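Local coordinates for GGDEF family protein (Vibrio cholerae, PDB 5GZS) that probably synthesises the second messenger cyclic di-GMP, its periplasmic solute-binding portion holding arginine and so likely tuning that activity, at residues 295-300 against 345-350; 290-295 against 302-307; 365-370 against 377-382; 227-232 against 278-283. All blocks are in the same frame, centred on the assembly; numbering follows the deposited sequence.

How the contacts relate
The four contacts contrast carbon packing with polar pairing. Contacts 2 and 4 reach neighbouring strands of one sheet; contact 3 belongs to the other lobe's sheet, and contact 1 spans the two. Contact 3 is the most buried, joined by aliphatic chains and one weak lysine bond. Contacts 2 and 4 are partly buried, contact 1 the most exposed. Contact 2 rests on a ring edge; contacts 1 and 4 both depend on carboxylates, one taking a backbone N-H and the other a lysine. Segments 290-295 and 295-300 share Ser295, and the Phe304 ring of contact 2 packs on the backbone of Arg298 and Lys299. Phe345 and Leu349 tie the helix of contact 1 to the strand of contact 3.

Contact 1: residues 295-300 against 345-350; sequences SQQRKN and FEELLQ
Two lobes of a periplasmic solute-binding module meet where Glu347, on helix 344-352, reaches the turn that begins at Ser295 and Gln296. The carboxylate arrives at the end of a straight chain: CG lies anti to the backbone N (chi1 163°) and the rest stays extended, carrying the group clear of its helix. Glu347 OE1 then accepts the N-H of Gln296 at 2.6 Å through its syn lone pair, the bond nearly straight at 163°. Glu347 OE2 sits 3.5 Å from Gln297 N without a bond being formed. Ser295 CB lies 3.3 Å from both OE1 and OE2 of Glu347, so the carboxylate rests against the start of the turn. By sequence the turn probably corresponds to the one holding Arg64 in the first module, and helix 344-352 to the one starting at Tyr103; Arg64 and Tyr103 both line the arginine pocket there. The turn is held from within by an ST motif, Ser295 OG taking the N-H of Arg298 at 2.8 Å. Gln296 crosses Glu347 at about a right angle, its CB 3.3 Å from Glu347 OE1, with amide and carboxylate planes 53° apart.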
# COMPACT_ATOMS: atom_id res chain seq x y z
N SER A 295 10.39 3.29 18.64
CA SER A 295 9.65 2.28 19.38
C SER A 295 8.61 3.00 20.23
O SER A 295 8.29 4.16 19.99
CB SER A 295 10.58 1.45 20.26
OG SER A 295 11.29 2.29 21.16
N GLN A 296 8.08 2.29 21.22
CA GLN A 296 7.33 2.93 22.29
C GLN A 296 8.31 3.25 23.40
O GLN A 296 8.27 4.34 23.99
CB GLN A 296 6.22 2.02 22.80
CG GLN A 296 5.14 1.74 21.78
CD GLN A 296 4.45 3.01 21.32
OE1 GLN A 296 4.23 3.92 22.12
NE2 GLN A 296 4.12 3.07 20.04
N GLN A 297 9.20 2.29 23.68
CA GLN A 297 10.24 2.43 24.69
C GLN A 297 10.96 3.76 24.53
O GLN A 297 11.22 4.45 25.51
CB GLN A 297 11.25 1.28 24.62
CG GLN A 297 12.49 1.49 25.51
CD GLN A 297 13.55 0.39 25.38
OE1 GLN A 297 13.27 -0.73 24.92
NE2 GLN A 297 14.78 0.72 25.76
N ARG A 298 11.26 4.11 23.28
CA ARG A 298 12.10 5.27 23.00
C ARG A 298 11.31 6.54 22.73
O ARG A 298 11.86 7.64 22.77
CB ARG A 298 13.03 4.96 21.83
CG ARG A 298 14.17 4.05 22.21
CD ARG A 298 14.72 3.26 21.03
NE ARG A 298 16.18 3.18 21.07
CZ ARG A 298 16.86 2.30 21.80
NH1 ARG A 298 16.21 1.42 22.56
NH2 ARG A 298 18.20 2.31 21.78
N LYS A 299 10.00 6.39 22.50
CA LYS A 299 9.15 7.47 21.97
C LYS A 299 9.19 8.77 22.79
O LYS A 299 8.96 9.86 22.25
CB LYS A 299 7.70 6.99 21.86
CG LYS A 299 6.93 7.60 20.68
CD LYS A 299 6.12 6.53 19.93
CE LYS A 299 5.17 7.10 18.88
NZ LYS A 299 4.07 6.15 18.50
N ASN A 300 9.50 8.65 24.07
CA ASN A 300 9.44 9.78 24.98
C ASN A 300 10.81 10.28 25.42
O ASN A 300 10.89 11.27 26.16
CB ASN A 300 8.65 9.38 26.23
CG ASN A 300 9.11 8.05 26.81
OD1 ASN A 300 9.51 7.13 26.07
ND2 ASN A 300 9.09 7.94 28.14
N PHE A 345 12.67 -5.13 17.85
CA PHE A 345 11.90 -6.30 17.38
C PHE A 345 11.37 -7.06 18.59
O PHE A 345 10.33 -7.70 18.52
CB PHE A 345 12.73 -7.22 16.47
CG PHE A 345 13.04 -6.61 15.11
CD1 PHE A 345 12.12 -5.79 14.47
CD2 PHE A 345 14.27 -6.84 14.50
CE1 PHE A 345 12.41 -5.23 13.24
CE2 PHE A 345 14.56 -6.27 13.26
CZ PHE A 345 13.64 -5.47 12.63
N GLU A 346 12.06 -6.97 19.73
CA GLU A 346 11.59 -7.68 20.91
C GLU A 346 10.27 -7.07 21.35
O GLU A 346 9.30 -7.76 21.65
CB GLU A 346 12.61 -7.65 22.03
CG GLU A 346 12.20 -8.39 23.30
CD GLU A 346 13.25 -8.27 24.39
OE1 GLU A 346 14.00 -7.26 24.38
OE2 GLU A 346 13.37 -9.20 25.22
N GLU A 347 10.24 -5.75 21.34
CA GLU A 347 9.03 -5.05 21.68
C GLU A 347 7.94 -5.43 20.70
O GLU A 347 6.83 -5.78 21.11
CB GLU A 347 9.30 -3.55 21.68
CG GLU A 347 8.12 -2.62 21.63
CD GLU A 347 8.60 -1.18 21.69
OE1 GLU A 347 7.94 -0.29 21.09
OE2 GLU A 347 9.65 -0.93 22.33
N LEU A 348 8.26 -5.42 19.41
CA LEU A 348 7.27 -5.69 18.38
C LEU A 348 6.58 -7.03 18.62
O LEU A 348 5.35 -7.14 18.57
CB LEU A 348 7.91 -5.68 16.99
CG LEU A 348 7.00 -6.06 15.81
CD1 LEU A 348 5.66 -5.32 15.89
CD2 LEU A 348 7.71 -5.73 14.48
N LEU A 349 7.37 -8.05 18.90
CA LEU A 349 6.82 -9.37 19.04
C LEU A 349 6.02 -9.44 20.32
O LEU A 349 4.99 -10.13 20.38
CB LEU A 349 7.91 -10.43 19.01
CG LEU A 349 8.49 -10.63 17.61
CD1 LEU A 349 9.15 -11.99 17.53
CD2 LEU A 349 7.42 -10.51 16.55
N GLN A 350 6.46 -8.72 21.34
CA GLN A 350 5.72 -8.72 22.59
C GLN A 350 4.31 -8.13 22.42
O GLN A 350 3.38 -8.56 23.11
CB GLN A 350 6.50 -7.98 23.67
CG GLN A 350 7.63 -8.79 24.28
CD GLN A 350 8.54 -7.95 25.15
OE1 GLN A 350 8.75 -6.77 24.88
NE2 GLN A 350 9.09 -8.55 26.20

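Contact 2: residues 290-295 against 302-307; sequences APITVS and AYFSES
With CG1 anti to the backbone N (chi1 160°) and CD1 continuing the line (chi2 170°), Ile292 stretches out to the ring of Phe304, whose own CG stands beside its backbone N (chi1 -63°) and swings the ring back toward strand 288-292. The isoleucine comes in at the rim of the ring rather than over a face. Ile292 CD1 reaches Phe304 CE1 at 3.4 Å and Phe304 CZ at 3.9 Å, while Ile292 CG1, in the ring plane, is 3.8 Å from Phe304 CE1. The two side chains cross at about a right angle. In the lobe's mixed sheet these strands are not direct partners: strand 414-417 runs between them, Ile292 bonding through its backbone to Ala414 and Ser305 to Ile415, so the Phe304 ring spans the width of a strand. This strand order is that of type II periplasmic binding proteins, in which the last strand of the lobe is inserted next to the third. Val294 approaches obliquely, its CA 4.5 Å from Phe304 CE1. Past the ring, Ser305 OG gives a hydrogen bond to Glu306 O at 2.7 Å, and the same hydroxyl is also bonded to Ile415 N. Phe278 of helix 277-282 touches both Ile292 and Ala302 on the ring's side of the sheet.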
# COMPACT_ATOMS: atom_id res chain seq x y z
N ALA A 290 20.53 9.31 14.29
CA ALA A 290 19.74 8.61 13.29
C ALA A 290 20.57 7.46 12.76
O ALA A 290 21.80 7.52 12.76
CB ALA A 290 19.32 9.55 12.16
N PRO A 291 19.92 6.39 12.34
CA PRO A 291 18.46 6.20 12.38
C PRO A 291 17.98 5.88 13.80
O PRO A 291 18.79 5.49 14.63
CB PRO A 291 18.23 5.04 11.41
CG PRO A 291 19.49 4.23 11.55
CD PRO A 291 20.62 5.23 11.77
N ILE A 292 16.69 6.04 14.07
CA ILE A 292 16.14 5.50 15.30
C ILE A 292 14.70 5.08 15.07
O ILE A 292 13.88 5.89 14.62
CB ILE A 292 16.22 6.50 16.46
CG1 ILE A 292 15.22 6.13 17.55
CG2 ILE A 292 15.98 7.92 15.94
CD1 ILE A 292 15.39 6.92 18.82
N THR A 293 14.39 3.82 15.36
CA THR A 293 13.19 3.24 14.78
C THR A 293 11.89 3.55 15.52
O THR A 293 10.89 2.85 15.31
CB THR A 293 13.33 1.74 14.66
OG1 THR A 293 13.56 1.17 15.96
CG2 THR A 293 14.47 1.41 13.73
N VAL A 294 11.89 4.61 16.32
CA VAL A 294 10.72 5.08 17.08
C VAL A 294 9.87 3.93 17.59
O VAL A 294 8.80 3.60 17.06
CB VAL A 294 9.85 6.10 16.26
CG1 VAL A 294 9.42 5.58 14.91
CG2 VAL A 294 8.63 6.58 17.07
N SER A 295 10.39 3.29 18.64
CA SER A 295 9.65 2.28 19.38
C SER A 295 8.61 3.00 20.23
O SER A 295 8.29 4.16 19.99
CB SER A 295 10.58 1.45 20.26
OG SER A 295 11.29 2.29 21.16
N ALA A 302 13.31 11.15 23.36
CA ALA A 302 13.84 12.09 22.39
C ALA A 302 12.71 12.69 21.56
O ALA A 302 11.60 12.17 21.55
CB ALA A 302 14.87 11.43 21.50
N TYR A 303 13.00 13.79 20.89
CA TYR A 303 12.08 14.41 19.95
C TYR A 303 12.34 13.79 18.59
O TYR A 303 13.50 13.48 18.29
CB TYR A 303 12.28 15.91 19.90
CG TYR A 303 11.87 16.68 21.14
CD1 TYR A 303 10.66 16.43 21.77
CD2 TYR A 303 12.68 17.66 21.66
CE1 TYR A 303 10.28 17.15 22.90
CE2 TYR A 303 12.32 18.38 22.77
CZ TYR A 303 11.11 18.13 23.39
OH TYR A 303 10.75 18.85 24.52
N PHE A 304 11.31 13.63 17.77
CA PHE A 304 11.45 12.88 16.52
C PHE A 304 10.97 13.62 15.28
O PHE A 304 9.88 14.17 15.28
CB PHE A 304 10.67 11.56 16.61
CG PHE A 304 11.19 10.62 17.66
CD1 PHE A 304 12.23 9.77 17.39
CD2 PHE A 304 10.61 10.58 18.92
CE1 PHE A 304 12.71 8.90 18.35
CE2 PHE A 304 11.08 9.70 19.90
CZ PHE A 304 12.14 8.87 19.61
N SER A 305 11.77 13.64 14.23
CA SER A 305 11.31 14.13 12.94
C SER A 305 10.26 13.16 12.45
O SER A 305 10.18 12.07 12.99
CB SER A 305 12.43 14.20 11.90
OG SER A 305 12.66 12.89 11.39
N GLU A 306 9.51 13.55 11.42
CA GLU A 306 8.63 12.62 10.70
C GLU A 306 9.49 11.51 10.14
O GLU A 306 10.69 11.71 10.01
CB GLU A 306 7.88 13.33 9.56
CG GLU A 306 6.74 14.26 10.01
CD GLU A 306 6.08 14.97 8.84
OE1 GLU A 306 6.41 14.61 7.69
OE2 GLU A 306 5.26 15.89 9.08
N SER A 307 8.89 10.36 9.83
CA SER A 307 9.64 9.22 9.28
C SER A 307 10.23 9.55 7.92
O SER A 307 9.73 10.42 7.24
CB SER A 307 8.74 7.99 9.16
OG SER A 307 7.90 7.88 10.29

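Contact 3: residues 365-370 against 377-382; sequences EEKVQA and DYIVLN
Lys367 and Ile379 account for most of the surface buried here, with Val368 a distant third. Lys367 lays its aliphatic chain over the branched carbon of the isoleucine: Lys367 CG is 3.8 Å from Ile379 CB, and Lys367 CD follows at 4.1 Å from the same atom. The lysine leaves its helix with CG anti to the backbone N, then bends at chi3 (66°), and the bend brings the ammonium to the strand. There Lys367 NZ makes a weak hydrogen bond to Val380 O at 3.3 Å, so a buried charge probably gains some help from a backbone carbonyl. Lys367 CE and Leu381 CD2 pass at 4.0 Å, the two chains sliding by each other in opposite directions. Ile379 also sets its CD1 against Val368, lying 3.9 Å from Val368 CA and 4.3 Å from Val368 CG2. Ile379 CG1 fits between backbone N and carbonyl carbon (chi1 74°), which directs CD1 to the helix. The axes of helix segment 365-370 and strand 378-382 approach to 8.8 Å and run roughly antiparallel, 147° between their directions, as suits the helix of a beta-alpha-beta crossover from strand 359-361 to strand 378-382. Helix 344-352 packs on Val380 through Phe345 and Leu349, strand 312-318 lies alongside with Val316 touching Ile379 and Leu381, and Tyr361 meets Ala370.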
# COMPACT_ATOMS: atom_id res chain seq x y z
N GLU A 365 24.96 -10.57 15.76
CA GLU A 365 25.97 -11.64 15.68
C GLU A 365 25.62 -12.91 16.44
O GLU A 365 25.68 -14.04 15.91
CB GLU A 365 27.29 -11.11 16.22
CG GLU A 365 28.35 -10.80 15.15
CD GLU A 365 29.10 -12.04 14.72
OE1 GLU A 365 29.57 -12.80 15.60
OE2 GLU A 365 29.23 -12.28 13.50
N GLU A 366 25.27 -12.72 17.70
CA GLU A 366 24.89 -13.81 18.60
C GLU A 366 23.52 -14.37 18.21
O GLU A 366 23.30 -15.59 18.26
CB GLU A 366 24.90 -13.30 20.04
CG GLU A 366 24.81 -14.32 21.14
CD GLU A 366 24.62 -13.62 22.47
OE1 GLU A 366 24.61 -12.37 22.48
OE2 GLU A 366 24.47 -14.30 23.50
N LYS A 367 22.62 -13.47 17.82
CA LYS A 367 21.28 -13.82 17.34
C LYS A 367 21.41 -14.75 16.14
O LYS A 367 20.89 -15.86 16.13
CB LYS A 367 20.48 -12.56 16.99
CG LYS A 367 19.08 -12.82 16.40
CD LYS A 367 18.13 -11.61 16.50
CE LYS A 367 18.59 -10.44 15.65
NZ LYS A 367 17.74 -9.22 15.84
N VAL A 368 22.14 -14.29 15.13
CA VAL A 368 22.40 -15.12 13.96
C VAL A 368 23.02 -16.48 14.32
O VAL A 368 22.51 -17.53 13.92
CB VAL A 368 23.33 -14.43 12.98
CG1 VAL A 368 23.69 -15.39 11.86
CG2 VAL A 368 22.70 -13.13 12.45
N GLN A 369 24.12 -16.47 15.08
CA GLN A 369 24.81 -17.73 15.37
C GLN A 369 23.89 -18.73 16.08
O GLN A 369 24.02 -19.95 15.94
CB GLN A 369 26.08 -17.48 16.20
CG GLN A 369 27.32 -17.15 15.36
CD GLN A 369 27.86 -18.35 14.60
OE1 GLN A 369 27.75 -19.50 15.06
NE2 GLN A 369 28.43 -18.10 13.43
N ALA A 370 22.93 -18.19 16.83
CA ALA A 370 21.93 -19.01 17.48
C ALA A 370 21.06 -19.74 16.46
O ALA A 370 20.73 -20.91 16.64
CB ALA A 370 21.08 -18.16 18.38
N ASP A 377 14.97 -21.17 15.79
CA ASP A 377 14.50 -21.56 14.45
C ASP A 377 14.15 -20.41 13.52
O ASP A 377 14.22 -20.57 12.29
CB ASP A 377 13.28 -22.46 14.59
CG ASP A 377 13.58 -23.71 15.39
OD1 ASP A 377 13.97 -24.72 14.76
OD2 ASP A 377 13.41 -23.68 16.63
N TYR A 378 13.76 -19.27 14.09
CA TYR A 378 13.41 -18.05 13.35
C TYR A 378 13.93 -16.83 14.11
O TYR A 378 13.72 -16.73 15.32
CB TYR A 378 11.89 -17.89 13.14
CG TYR A 378 11.20 -18.95 12.29
CD1 TYR A 378 10.67 -20.10 12.85
CD2 TYR A 378 11.05 -18.77 10.92
CE1 TYR A 378 10.04 -21.05 12.07
CE2 TYR A 378 10.42 -19.72 10.14
CZ TYR A 378 9.91 -20.85 10.71
OH TYR A 378 9.28 -21.80 9.92
N ILE A 379 14.58 -15.91 13.41
CA ILE A 379 15.04 -14.68 14.04
C ILE A 379 14.51 -13.50 13.25
O ILE A 379 14.25 -13.61 12.05
CB ILE A 379 16.57 -14.62 14.14
CG1 ILE A 379 17.19 -14.36 12.78
CG2 ILE A 379 17.12 -15.93 14.70
CD1 ILE A 379 18.69 -14.54 12.75
N VAL A 380 14.33 -12.36 13.91
CA VAL A 380 13.70 -11.22 13.26
C VAL A 380 14.72 -10.26 12.68
O VAL A 380 15.52 -9.65 13.40
CB VAL A 380 12.80 -10.42 14.21
CG1 VAL A 380 12.13 -9.28 13.43
CG2 VAL A 380 11.77 -11.30 14.85
N LEU A 381 14.69 -10.10 11.37
CA LEU A 381 15.49 -9.06 10.77
C LEU A 381 14.66 -8.17 9.87
O LEU A 381 13.58 -8.53 9.40
CB LEU A 381 16.66 -9.65 9.98
CG LEU A 381 17.76 -10.26 10.83
CD1 LEU A 381 18.91 -10.72 9.96
CD2 LEU A 381 18.23 -9.25 11.84
N ASN A 382 15.22 -6.99 9.65
CA ASN A 382 14.72 -6.05 8.66
C ASN A 382 15.33 -6.43 7.32
O ASN A 382 16.52 -6.74 7.22
CB ASN A 382 15.11 -4.62 9.04
CG ASN A 382 16.58 -4.33 8.81
OD1 ASN A 382 17.43 -4.71 9.62
ND2 ASN A 382 16.89 -3.66 7.70

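Contact 4: residues 227-232 against 278-283; sequences RVKLEN and FDDLQD
Lys229 NZ is gripped by two acceptors, Asp280 OD2 across this contact and Gln271 OE1 from the loop before the helix. The first is a salt bridge with a long, weak hydrogen bond of 3.5 Å between Lys229 NZ and Asp280 OD2. It ties strand 226-230 to the helix of the beta-alpha-beta crossover that passes over it, from strand 264-266 to strand 288-292, all three strands parallel. The lysine starts with CG beside its backbone N (chi1 -74°) and runs on fully extended, so that the ammonium meets the aspartate at the end of a straight reach. The two side chains cross at about a right angle. The ammonium faces one oxygen more than the other, since Lys229 NZ is 3.9 Å from Asp280 OD1. Arg227 adds a second positive charge nearby, its NH1 6.0 Å from Asp280 OD2, which would probably favour the charged carboxylate. On the opposite face of strand 226-230, Val228 and Leu230 pack against helix 248-259. At the helix, Gln282 N bonds Phe278 O at 2.7 Å, and Gln282 NE2 turns back to the same oxygen, Phe278 O, in a weak bond of 3.5 Å.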
# COMPACT_ATOMS: atom_id res chain seq x y z
N ARG A 227 26.04 18.43 16.67
CA ARG A 227 26.72 17.12 16.69
C ARG A 227 25.76 15.96 16.40
O ARG A 227 24.72 15.81 17.04
CB ARG A 227 27.42 16.91 18.03
CG ARG A 227 28.39 18.06 18.33
CD ARG A 227 29.16 17.88 19.64
NE ARG A 227 30.34 17.02 19.50
CZ ARG A 227 30.35 15.75 19.87
NH1 ARG A 227 29.26 15.23 20.41
NH2 ARG A 227 31.44 15.02 19.71
N VAL A 228 26.12 15.14 15.38
CA VAL A 228 25.29 14.07 14.85
C VAL A 228 25.98 12.72 15.08
O VAL A 228 27.20 12.61 14.92
CB VAL A 228 25.12 14.27 13.33
CG1 VAL A 228 24.08 13.33 12.75
CG2 VAL A 228 24.74 15.69 13.02
N LYS A 229 25.22 11.69 15.45
CA LYS A 229 25.77 10.33 15.46
C LYS A 229 24.95 9.41 14.60
O LYS A 229 23.72 9.52 14.56
CB LYS A 229 25.91 9.75 16.87
CG LYS A 229 27.03 10.36 17.61
CD LYS A 229 27.61 9.41 18.65
CE LYS A 229 28.73 10.14 19.41
NZ LYS A 229 29.40 9.29 20.41
N LEU A 230 25.62 8.49 13.91
CA LEU A 230 24.90 7.49 13.13
C LEU A 230 25.03 6.12 13.76
O LEU A 230 26.13 5.68 14.09
CB LEU A 230 25.40 7.46 11.69
CG LEU A 230 25.08 8.71 10.87
CD1 LEU A 230 25.68 8.58 9.47
CD2 LEU A 230 23.59 8.98 10.80
N GLU A 231 23.89 5.46 13.93
CA GLU A 231 23.85 4.15 14.53
C GLU A 231 24.70 3.17 13.70
O GLU A 231 24.54 3.08 12.48
CB GLU A 231 22.40 3.65 14.67
CG GLU A 231 22.17 2.61 15.79
CD GLU A 231 21.56 3.19 17.07
OE1 GLU A 231 20.61 4.01 16.98
OE2 GLU A 231 22.03 2.82 18.17
N ASN A 232 25.61 2.46 14.37
CA ASN A 232 26.44 1.47 13.68
C ASN A 232 26.46 0.14 14.41
O ASN A 232 27.42 -0.62 14.34
CB ASN A 232 27.85 2.01 13.39
CG ASN A 232 28.10 2.21 11.89
OD1 ASN A 232 27.64 1.41 11.08
ND2 ASN A 232 28.82 3.27 11.53
N PHE A 278 22.28 6.28 22.02
CA PHE A 278 21.07 6.83 22.58
C PHE A 278 21.38 7.39 23.96
O PHE A 278 20.84 8.41 24.36
CB PHE A 278 19.98 5.76 22.63
CG PHE A 278 18.61 6.32 22.77
CD1 PHE A 278 18.16 7.30 21.91
CD2 PHE A 278 17.78 5.90 23.79
CE1 PHE A 278 16.89 7.84 22.05
CE2 PHE A 278 16.51 6.43 23.94
CZ PHE A 278 16.07 7.41 23.07
N ASP A 279 22.27 6.72 24.67
CA ASP A 279 22.77 7.27 25.93
C ASP A 279 23.41 8.62 25.65
O ASP A 279 23.22 9.56 26.41
CB ASP A 279 23.76 6.30 26.60
CG ASP A 279 23.14 4.93 26.90
OD1 ASP A 279 22.05 4.64 26.37
OD2 ASP A 279 23.75 4.15 27.66
N ASP A 280 24.17 8.73 24.56
CA ASP A 280 24.79 10.00 24.19
C ASP A 280 23.73 11.07 23.91
O ASP A 280 23.91 12.27 24.20
CB ASP A 280 25.69 9.81 22.97
CG ASP A 280 27.07 9.31 23.32
OD1 ASP A 280 27.24 8.07 23.47
OD2 ASP A 280 27.98 10.18 23.43
N LEU A 281 22.62 10.61 23.34
CA LEU A 281 21.48 11.48 23.08
C LEU A 281 20.77 11.88 24.37
O LEU A 281 20.38 13.05 24.55
CB LEU A 281 20.50 10.78 22.14
CG LEU A 281 19.44 11.69 21.53
CD1 LEU A 281 20.11 12.76 20.67
CD2 LEU A 281 18.44 10.85 20.71
N GLN A 282 20.60 10.93 25.29
CA GLN A 282 19.99 11.29 26.56
C GLN A 282 20.95 12.11 27.40
O GLN A 282 20.53 13.00 28.11
CB GLN A 282 19.49 10.03 27.28
CG GLN A 282 18.32 9.40 26.51
CD GLN A 282 17.90 8.04 27.03
OE1 GLN A 282 16.94 7.93 27.79
NE2 GLN A 282 18.61 7.00 26.60
N ASP A 283 22.26 11.89 27.25
CA ASP A 283 23.28 12.74 27.89
C ASP A 283 23.23 14.20 27.45
O ASP A 283 23.79 15.07 28.12
CB ASP A 283 24.70 12.24 27.55
CG ASP A 283 25.06 10.94 28.24
OD1 ASP A 283 24.17 10.29 28.83
OD2 ASP A 283 26.25 10.56 28.15